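Local coordinates for protein branched-chain alpha-ketoacid decarboxylase (Lactococcus lactis, PDB 2VBF) that probably decarboxylates branched-chain and aromatic alpha-keto acids to the corresponding aldehydes, using thiamine diphosphate and a magnesium ion in each subunit, at residues I259-S267 against G303-T311; K266-L277 against A407-F418. All blocks are in the same frame, centred on the assembly; numbering follows the deposited sequence. Where two conformers were deposited one is given.

Contact 1: I259-S267 against G303-T311; sequences ITTLNFGKS and GVKLTDSST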
loop_
_atom_site.group_PDB
_atom_site.type_symbol
_atom_site.label_atom_id
_atom_site.label_comp_id
_atom_site.label_asym_id
_atom_site.label_seq_id
_atom_site.Cartn_x
_atom_site.Cartn_y
_atom_site.Cartn_z
ATOM N N ILE A 259 -35.794 -4.060 -15.877
ATOM C CA ILE A 259 -34.343 -3.918 -15.723
ATOM C C ILE A 259 -33.843 -4.455 -14.385
ATOM O O ILE A 259 -34.490 -4.315 -13.341
ATOM C CB ILE A 259 -33.870 -2.440 -15.915
ATOM C CG1 ILE A 259 -32.332 -2.333 -15.817
ATOM C CG2 ILE A 259 -34.528 -1.509 -14.890
ATOM C CD1 ILE A 259 -31.745 -1.125 -16.503
ATOM N N THR A 260 -32.677 -5.086 -14.461
ATOM C CA THR A 260 -31.948 -5.565 -13.305
ATOM C C THR A 260 -30.490 -5.115 -13.452
ATOM O O THR A 260 -30.075 -4.688 -14.528
ATOM C CB THR A 260 -32.077 -7.111 -13.184
ATOM O OG1 THR A 260 -31.455 -7.565 -11.978
ATOM C CG2 THR A 260 -31.496 -7.839 -14.400
ATOM N N THR A 261 -29.748 -5.149 -12.350
ATOM C CA THR A 261 -28.295 -5.034 -12.377
ATOM C C THR A 261 -27.709 -6.169 -11.553
ATOM O O THR A 261 -28.391 -6.782 -10.721
ATOM C CB THR A 261 -27.772 -3.675 -11.815
ATOM O OG1 THR A 261 -27.851 -3.671 -10.382
ATOM C CG2 THR A 261 -28.571 -2.497 -12.375
ATOM N N LEU A 262 -26.439 -6.457 -11.787
ATOM C CA LEU A 262 -25.678 -7.299 -10.863
ATOM C C LEU A 262 -25.315 -6.424 -9.664
ATOM O O LEU A 262 -25.543 -5.206 -9.669
ATOM C CB LEU A 262 -24.404 -7.828 -11.532
ATOM C CG LEU A 262 -24.531 -8.527 -12.887
ATOM C CD1 LEU A 262 -23.166 -9.064 -13.301
ATOM C CD2 LEU A 262 -25.561 -9.635 -12.852
ATOM N N ASN A 263 -24.704 -7.016 -8.643
ATOM C CA ASN A 263 -24.145 -6.203 -7.563
ATOM C C ASN A 263 -22.846 -5.487 -8.003
ATOM O O ASN A 263 -22.396 -4.556 -7.334
ATOM C CB ASN A 263 -23.974 -7.016 -6.273
ATOM C CG ASN A 263 -22.982 -8.162 -6.407
ATOM O OD1 ASN A 263 -21.983 -8.065 -7.126
ATOM N ND2 ASN A 263 -23.246 -9.248 -5.688
ATOM N N PHE A 264 -22.284 -5.927 -9.134
ATOM C CA PHE A 264 -21.139 -5.292 -9.803
ATOM C C PHE A 264 -21.762 -4.354 -10.830
ATOM O O PHE A 264 -22.202 -4.786 -11.890
ATOM C CB PHE A 264 -20.289 -6.365 -10.486
ATOM C CG PHE A 264 -19.022 -5.878 -11.164
ATOM C CD1 PHE A 264 -18.386 -4.691 -10.813
ATOM C CD2 PHE A 264 -18.426 -6.690 -12.121
ATOM C CE1 PHE A 264 -17.181 -4.314 -11.439
ATOM C CE2 PHE A 264 -17.239 -6.329 -12.755
ATOM C CZ PHE A 264 -16.618 -5.138 -12.421
ATOM N N GLY A 265 -21.813 -3.079 -10.474
ATOM C CA GLY A 265 -22.568 -2.096 -11.217
ATOM C C GLY A 265 -23.888 -1.705 -10.572
ATOM O O GLY A 265 -24.713 -1.082 -11.228
ATOM N N LYS A 266 -24.088 -2.026 -9.288
ATOM C CA LYS A 266 -25.295 -1.598 -8.592
ATOM C C LYS A 266 -25.399 -0.071 -8.649
ATOM O O LYS A 266 -24.419 0.620 -8.396
ATOM C CB LYS A 266 -25.295 -2.074 -7.141
ATOM C CG LYS A 266 -26.551 -1.692 -6.361
ATOM C CD LYS A 266 -26.580 -2.340 -4.983
ATOM C CE LYS A 266 -27.761 -1.864 -4.165
ATOM N NZ LYS A 266 -29.058 -2.513 -4.580
ATOM N N SER A 267 -26.594 0.408 -8.993
ATOM C CA SER A 267 -26.922 1.826 -9.222
ATOM C C SER A 267 -26.518 2.324 -10.619
ATOM O O SER A 267 -26.548 3.531 -10.874
ATOM C CB SER A 267 -26.422 2.770 -8.100
ATOM O OG SER A 267 -25.049 3.119 -8.204
ATOM N N GLY A 303 -22.863 -2.980 -20.535
ATOM C CA GLY A 303 -21.697 -2.766 -19.683
ATOM C C GLY A 303 -21.533 -3.714 -18.513
ATOM O O GLY A 303 -21.032 -3.318 -17.458
ATOM N N VAL A 304 -21.939 -4.962 -18.709
ATOM C CA VAL A 304 -21.946 -5.986 -17.663
ATOM C C VAL A 304 -20.734 -6.922 -17.757
ATOM O O VAL A 304 -20.328 -7.301 -18.851
ATOM C CB VAL A 304 -23.229 -6.826 -17.772
ATOM C CG1 VAL A 304 -23.188 -8.018 -16.824
ATOM C CG2 VAL A 304 -24.447 -5.952 -17.508
ATOM N N LYS A 305 -20.172 -7.307 -16.614
ATOM C CA LYS A 305 -19.223 -8.406 -16.584
ATOM C C LYS A 305 -19.646 -9.374 -15.499
ATOM O O LYS A 305 -19.893 -8.967 -14.368
ATOM C CB LYS A 305 -17.773 -7.953 -16.380
ATOM C CG LYS A 305 -17.204 -7.193 -17.576
ATOM C CD LYS A 305 -15.707 -6.960 -17.452
ATOM C CE LYS A 305 -15.135 -6.283 -18.689
ATOM N NZ LYS A 305 -13.666 -6.028 -18.593
ATOM N N LEU A 306 -19.704 -10.651 -15.871
ATOM C CA LEU A 306 -20.149 -11.713 -14.994
ATOM C C LEU A 306 -18.972 -12.291 -14.205
ATOM O O LEU A 306 -18.125 -12.974 -14.762
ATOM C CB LEU A 306 -20.825 -12.805 -15.823
ATOM C CG LEU A 306 -22.029 -12.287 -16.631
ATOM C CD1 LEU A 306 -22.342 -13.183 -17.862
ATOM C CD2 LEU A 306 -23.231 -12.125 -15.698
ATOM N N THR A 307 -18.934 -11.993 -12.908
ATOM C CA THR A 307 -17.817 -12.389 -12.035
ATOM C C THR A 307 -18.327 -13.312 -10.919
ATOM O O THR A 307 -19.537 -13.414 -10.701
ATOM C CB THR A 307 -17.091 -11.152 -11.407
ATOM O OG1 THR A 307 -17.869 -10.594 -10.340
ATOM C CG2 THR A 307 -16.794 -10.070 -12.480
ATOM N N ASP A 308 -17.424 -13.962 -10.179
ATOM C CA ASP A 308 -17.890 -14.909 -9.141
ATOM C C ASP A 308 -18.848 -14.274 -8.122
ATOM O O ASP A 308 -19.939 -14.803 -7.868
ATOM C CB ASP A 308 -16.733 -15.686 -8.446
ATOM C CG ASP A 308 -15.721 -14.799 -7.719
ATOM O OD1 ASP A 308 -15.701 -13.560 -7.910
ATOM O OD2 ASP A 308 -14.914 -15.379 -6.939
ATOM N N SER A 309 -18.477 -13.120 -7.577
ATOM C CA SER A 309 -19.250 -12.484 -6.493
ATOM C C SER A 309 -20.570 -11.845 -6.953
ATOM O O SER A 309 -21.437 -11.554 -6.120
ATOM C CB SER A 309 -18.404 -11.428 -5.776
ATOM O OG SER A 309 -17.195 -11.987 -5.291
ATOM N N SER A 310 -20.702 -11.627 -8.258
ATOM C CA SER A 310 -21.867 -10.966 -8.859
ATOM C C SER A 310 -22.776 -11.932 -9.632
ATOM O O SER A 310 -23.758 -11.507 -10.258
ATOM C CB SER A 310 -21.413 -9.834 -9.792
ATOM O OG SER A 310 -20.560 -10.299 -10.817
ATOM N N THR A 311 -22.465 -13.228 -9.586
ATOM C CA THR A 311 -23.277 -14.254 -10.253
ATOM C C THR A 311 -23.604 -15.463 -9.358
ATOM O O THR A 311 -23.950 -16.534 -9.861
ATOM C CB THR A 311 -22.610 -14.754 -11.566
ATOM O OG1 THR A 311 -21.353 -15.386 -11.275
ATOM C CG2 THR A 311 -22.414 -13.605 -12.540
HETATM O O HOH W 1 -25.059 -9.752 -8.551
HETATM O O HOH W 2 -21.011 -5.382 -14.439
#

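Contact 2: K266-L277 against A407-F418; sequences KSAVDESLPSFL and ASTIFLKSNSRF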
loop_
_atom_site.group_PDB
_atom_site.type_symbol
_atom_site.label_atom_id
_atom_site.label_comp_id
_atom_site.label_asym_id
_atom_site.label_seq_id
_atom_site.Cartn_x
_atom_site.Cartn_y
_atom_site.Cartn_z
ATOM N N LYS A 266 -24.088 -2.026 -9.288
ATOM C CA LYS A 266 -25.295 -1.598 -8.592
ATOM C C LYS A 266 -25.399 -0.071 -8.649
ATOM O O LYS A 266 -24.419 0.620 -8.396
ATOM C CB LYS A 266 -25.295 -2.074 -7.141
ATOM C CG LYS A 266 -26.551 -1.692 -6.361
ATOM C CD LYS A 266 -26.580 -2.340 -4.983
ATOM C CE LYS A 266 -27.761 -1.864 -4.165
ATOM N NZ LYS A 266 -29.058 -2.513 -4.580
ATOM N N SER A 267 -26.594 0.408 -8.993
ATOM C CA SER A 267 -26.922 1.826 -9.222
ATOM C C SER A 267 -26.518 2.324 -10.619
ATOM O O SER A 267 -26.548 3.531 -10.874
ATOM C CB SER A 267 -26.422 2.770 -8.100
ATOM O OG SER A 267 -25.049 3.119 -8.204
ATOM N N ALA A 268 -26.194 1.392 -11.522
ATOM C CA ALA A 268 -26.047 1.702 -12.955
ATOM C C ALA A 268 -27.346 2.291 -13.528
ATOM O O ALA A 268 -27.336 2.926 -14.569
ATOM C CB ALA A 268 -25.655 0.463 -13.736
ATOM N N VAL A 269 -28.455 2.007 -12.860
ATOM C CA VAL A 269 -29.739 2.662 -13.101
ATOM C C VAL A 269 -30.342 3.049 -11.759
ATOM O O VAL A 269 -29.950 2.514 -10.727
ATOM C CB VAL A 269 -30.714 1.752 -13.862
ATOM C CG1 VAL A 269 -30.111 1.375 -15.215
ATOM C CG2 VAL A 269 -31.109 0.531 -13.019
ATOM N N ASP A 270 -31.307 3.957 -11.783
ATOM C CA ASP A 270 -32.030 4.367 -10.581
ATOM C C ASP A 270 -32.956 3.236 -10.151
ATOM O O ASP A 270 -33.822 2.813 -10.919
ATOM C CB ASP A 270 -32.851 5.630 -10.867
ATOM C CG ASP A 270 -33.342 6.307 -9.601
ATOM O OD1 ASP A 270 -33.997 5.644 -8.774
ATOM O OD2 ASP A 270 -33.052 7.513 -9.438
ATOM N N GLU A 271 -32.772 2.744 -8.932
ATOM C CA GLU A 271 -33.532 1.601 -8.435
ATOM C C GLU A 271 -34.990 1.885 -8.024
ATOM O O GLU A 271 -35.721 0.948 -7.695
ATOM C CB GLU A 271 -32.794 0.958 -7.264
ATOM C CG GLU A 271 -31.431 0.384 -7.648
ATOM C CD GLU A 271 -30.870 -0.553 -6.590
ATOM O OE1 GLU A 271 -31.471 -0.644 -5.497
ATOM O OE2 GLU A 271 -29.827 -1.205 -6.847
ATOM N N SER A 272 -35.407 3.147 -8.025
ATOM C CA SER A 272 -36.783 3.486 -7.627
ATOM C C SER A 272 -37.761 3.274 -8.781
ATOM O O SER A 272 -38.976 3.169 -8.554
ATOM C CB SER A 272 -36.858 4.926 -7.122
ATOM O OG SER A 272 -36.681 5.831 -8.184
ATOM N N LEU A 273 -37.226 3.215 -10.006
ATOM C CA LEU A 273 -38.018 2.946 -11.218
ATOM C C LEU A 273 -38.979 1.781 -11.050
ATOM O O LEU A 273 -38.612 0.745 -10.498
ATOM C CB LEU A 273 -37.098 2.659 -12.403
ATOM C CG LEU A 273 -36.169 3.773 -12.878
ATOM C CD1 LEU A 273 -35.486 3.365 -14.159
ATOM C CD2 LEU A 273 -36.945 5.065 -13.055
ATOM N N PRO A 274 -40.229 1.937 -11.538
ATOM C CA PRO A 274 -41.198 0.869 -11.350
ATOM C C PRO A 274 -40.792 -0.439 -12.029
ATOM O O PRO A 274 -41.170 -1.499 -11.550
ATOM C CB PRO A 274 -42.492 1.437 -11.966
ATOM C CG PRO A 274 -42.070 2.529 -12.829
ATOM C CD PRO A 274 -40.811 3.089 -12.247
ATOM N N SER A 275 -40.009 -0.354 -13.107
ATOM C CA SER A 275 -39.563 -1.539 -13.848
ATOM C C SER A 275 -38.233 -2.135 -13.349
ATOM O O SER A 275 -37.777 -3.129 -13.906
ATOM C CB SER A 275 -39.441 -1.223 -15.339
ATOM O OG SER A 275 -38.362 -0.353 -15.593
ATOM N N PHE A 276 -37.629 -1.544 -12.313
ATOM C CA PHE A 276 -36.422 -2.126 -11.704
ATOM C C PHE A 276 -36.829 -3.324 -10.845
ATOM O O PHE A 276 -37.650 -3.190 -9.919
ATOM C CB PHE A 276 -35.624 -1.097 -10.878
ATOM C CG PHE A 276 -34.439 -1.697 -10.163
ATOM C CD1 PHE A 276 -33.288 -2.023 -10.865
ATOM C CD2 PHE A 276 -34.482 -1.964 -8.799
ATOM C CE1 PHE A 276 -32.192 -2.612 -10.228
ATOM C CE2 PHE A 276 -33.384 -2.551 -8.152
ATOM C CZ PHE A 276 -32.242 -2.870 -8.874
ATOM N N LEU A 277 -36.251 -4.489 -11.150
ATOM C CA LEU A 277 -36.636 -5.764 -10.544
ATOM C C LEU A 277 -35.913 -6.044 -9.220
ATOM O O LEU A 277 -36.480 -6.632 -8.311
ATOM C CB LEU A 277 -36.369 -6.926 -11.521
ATOM C CG LEU A 277 -37.101 -6.895 -12.872
ATOM C CD1 LEU A 277 -36.646 -8.036 -13.796
ATOM C CD2 LEU A 277 -38.610 -6.949 -12.672
ATOM N N ALA A 407 -25.775 -4.949 2.262
ATOM C CA ALA A 407 -26.219 -3.707 1.641
ATOM C C ALA A 407 -26.567 -3.907 0.161
ATOM O O ALA A 407 -27.370 -3.152 -0.393
ATOM C CB ALA A 407 -25.165 -2.621 1.797
ATOM N N SER A 408 -25.963 -4.905 -0.482
ATOM C CA SER A 408 -26.081 -5.059 -1.935
ATOM C C SER A 408 -27.520 -5.322 -2.383
ATOM O O SER A 408 -27.887 -4.952 -3.499
ATOM C CB SER A 408 -25.154 -6.159 -2.478
ATOM O OG SER A 408 -25.579 -7.447 -2.073
ATOM N N THR A 409 -28.338 -5.926 -1.524
ATOM C CA THR A 409 -29.726 -6.261 -1.918
ATOM C C THR A 409 -30.775 -5.228 -1.491
ATOM O O THR A 409 -31.968 -5.429 -1.735
ATOM C CB THR A 409 -30.151 -7.649 -1.404
ATOM O OG1 THR A 409 -29.837 -7.746 -0.013
ATOM C CG2 THR A 409 -29.440 -8.758 -2.202
ATOM N N ILE A 410 -30.342 -4.123 -0.894
ATOM C CA ILE A 410 -31.299 -3.085 -0.503
ATOM C C ILE A 410 -31.753 -2.283 -1.733
ATOM O O ILE A 410 -30.975 -1.990 -2.644
ATOM C CB ILE A 410 -30.782 -2.176 0.660
ATOM C CG1 ILE A 410 -29.815 -1.094 0.172
ATOM C CG2 ILE A 410 -30.157 -3.018 1.773
ATOM C CD1 ILE A 410 -30.490 0.237 -0.073
ATOM N N PHE A 411 -33.053 -1.981 -1.771
ATOM C CA PHE A 411 -33.609 -1.150 -2.838
ATOM C C PHE A 411 -33.331 0.294 -2.495
ATOM O O PHE A 411 -33.744 0.788 -1.441
ATOM C CB PHE A 411 -35.116 -1.368 -3.019
ATOM C CG PHE A 411 -35.452 -2.630 -3.742
ATOM C CD1 PHE A 411 -35.630 -2.637 -5.119
ATOM C CD2 PHE A 411 -35.569 -3.824 -3.060
ATOM C CE1 PHE A 411 -35.934 -3.800 -5.799
ATOM C CE2 PHE A 411 -35.873 -5.011 -3.744
ATOM C CZ PHE A 411 -36.061 -4.992 -5.114
ATOM N N LEU A 412 -32.600 0.957 -3.379
ATOM C CA LEU A 412 -32.256 2.343 -3.189
ATOM C C LEU A 412 -33.431 3.200 -3.613
ATOM O O LEU A 412 -34.230 2.813 -4.482
ATOM C CB LEU A 412 -31.033 2.724 -4.021
ATOM C CG LEU A 412 -29.760 1.923 -3.722
ATOM C CD1 LEU A 412 -28.682 2.242 -4.749
ATOM C CD2 LEU A 412 -29.277 2.190 -2.307
ATOM N N LYS A 413 -33.506 4.374 -3.002
ATOM C CA LYS A 413 -34.524 5.352 -3.338
ATOM C C LYS A 413 -34.088 6.214 -4.505
ATOM O O LYS A 413 -32.987 6.064 -5.057
ATOM C CB LYS A 413 -34.869 6.178 -2.095
ATOM C CG LYS A 413 -35.361 5.271 -0.976
ATOM C CD LYS A 413 -36.110 5.983 0.110
ATOM C CE LYS A 413 -36.771 4.980 1.058
ATOM N NZ LYS A 413 -35.840 3.926 1.573
ATOM N N SER A 414 -34.967 7.116 -4.913
ATOM C CA SER A 414 -34.713 7.936 -6.077
ATOM C C SER A 414 -33.414 8.745 -5.960
ATOM O O SER A 414 -33.094 9.262 -4.886
ATOM C CB SER A 414 -35.893 8.881 -6.273
ATOM O OG SER A 414 -36.045 9.689 -5.127
ATOM N N ASN A 415 -32.686 8.840 -7.075
ATOM C CA ASN A 415 -31.415 9.566 -7.185
ATOM C C ASN A 415 -30.342 9.120 -6.184
ATOM O O ASN A 415 -29.408 9.866 -5.869
ATOM C CB ASN A 415 -31.641 11.079 -7.081
ATOM C CG ASN A 415 -30.447 11.879 -7.550
ATOM O OD1 ASN A 415 -29.878 11.624 -8.609
ATOM N ND2 ASN A 415 -30.040 12.846 -6.742
ATOM N N SER A 416 -30.465 7.893 -5.708
ATOM C CA SER A 416 -29.476 7.336 -4.804
ATOM C C SER A 416 -28.507 6.428 -5.547
ATOM O O SER A 416 -28.844 5.823 -6.580
ATOM C CB SER A 416 -30.158 6.608 -3.652
ATOM O OG SER A 416 -30.741 7.551 -2.766
ATOM N N ARG A 417 -27.294 6.339 -5.008
ATOM C CA ARG A 417 -26.232 5.581 -5.637
ATOM C C ARG A 417 -25.590 4.603 -4.665
ATOM O O ARG A 417 -25.843 4.649 -3.464
ATOM C CB ARG A 417 -25.220 6.539 -6.212
ATOM C CG ARG A 417 -25.856 7.379 -7.293
ATOM C CD ARG A 417 -24.843 8.076 -8.126
ATOM N NE ARG A 417 -24.268 9.248 -7.465
ATOM C CZ ARG A 417 -24.893 10.416 -7.296
ATOM N NH1 ARG A 417 -26.153 10.576 -7.691
ATOM N NH2 ARG A 417 -24.259 11.427 -6.705
ATOM N N PHE A 418 -24.777 3.719 -5.228
ATOM C CA PHE A 418 -24.093 2.671 -4.484
ATOM C C PHE A 418 -22.653 2.603 -4.981
ATOM O O PHE A 418 -22.385 2.741 -6.184
ATOM C CB PHE A 418 -24.810 1.349 -4.731
ATOM C CG PHE A 418 -24.344 0.218 -3.868
ATOM C CD1 PHE A 418 -24.982 -0.062 -2.669
ATOM C CD2 PHE A 418 -23.285 -0.596 -4.271
ATOM C CE1 PHE A 418 -24.567 -1.137 -1.874
ATOM C CE2 PHE A 418 -22.872 -1.658 -3.484
ATOM C CZ PHE A 418 -23.516 -1.928 -2.283
HETATM O O HOH W 3 -21.661 0.179 -7.577
HETATM O O HOH W 4 -31.554 4.752 -7.050
#

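Contact 1: I259-S267 against G303-T311
Asn263 ND2 gives its hydrogen to Ser309 O at 3.0 Å, a nearly straight bond (170°) with the acceptor lying in the plane of the asparagine amide. The other end of the same amide, OD1, lies 3.2 Å from Ser310 CB, is buried, and has no polar partner in the model. Ser310 suits the tight space between the two loops. Its small side chain fits against Phe264 CB, and its buried OG is satisfied by giving its proton to Thr307 OG1. Leu262 fills the apolar side, its CD1 lying 3.7 Å from Val304 CG1 and close to Leu306 CD2. Phe264 reaches over to Lys305 because its CG stands opposite the backbone N (chi1 -177°); the ring lies alongside that side chain, and Lys305 O meets the ring edge 3.5 Å from Phe264 CD2. Two waters complete the seam: one joins Asn263 N to Ser310 O, the other Phe264 O to Lys305 N. The contact joins the loops that leave two parallel strands, 259-261 and 298-302, which flank strand 231-235 in the central-domain sheet. Beyond it, Phe264 stacks on His237, Ser309 touches Phe565 of helix 556-568, and Asp308 bonds to His135 of the second subunit.

Contact 2: K266-L277 against A407-F418
The Phe418 ring carries the aliphatic part of Lys266 on one face, with CD over the ring centre, 3.6 Å from the centroid in a CH-pi contact, while a water lies at the ring edge. Phe276 and Phe411 meet rim to rim with planes at 80°; Glu271 CG lies over one face of Phe276, toward its rim, and Leu277 O sits at the edge of Phe411, 3.6 Å from CZ. Lys266 runs extended across Phe418 and bends only at its last torsion (chi4 77°), which turns NZ away from the ring to Ile410 O at 2.8 Å, to Ser408 O, and to Glu271 OE2 in a salt bridge at 2.7 Å. A long chain with a charged end suits this place, spanning an aromatic face and reaching two carbonyls in a buried site. Replacing Lys266 by alanine is likely to leave the Glu271 carboxylate without its counter-charge and to uncover that face of Phe418. Glu271 OE1 takes the Leu412 N-H at 2.9 Å (168°), so one carboxylate ties the lysine to the opposing backbone. Ser267 OG likewise accepts from Phe418 N. In an Asx turn, Asp270 OD1 takes Ser272 N nearly along its C-O axis, while OD2 receives Asn415 N at 2.7 Å. The contact bridges two domains: 266-277 leads into edge strand 276-279 of the central sheet, beside strand 259-261 and helix 245-255, whereas 407-418 connects helix 402-407 to edge strand 417-419 of the cofactor-binding sheet, beside strand 394-398.

The two contacts have centres 13 Å apart and share Lys266 and Ser267, where the loop that follows strand 259-261 passes from one to the other. Along the chain their segments alternate: 259-267 runs into 266-277, then come 303-311 and, much later, 407-418. Ile259 and Leu277 are joined through their backbones, since strands 259-261 and 276-279 are neighbours in the central mixed sheet. Contact 1 stays within the central domain, whereas contact 2 ties that domain to the C-terminal thiamine diphosphate-binding domain. A single connection between adjacent strands thus meets a loop of its own domain and one from the cofactor-binding domain.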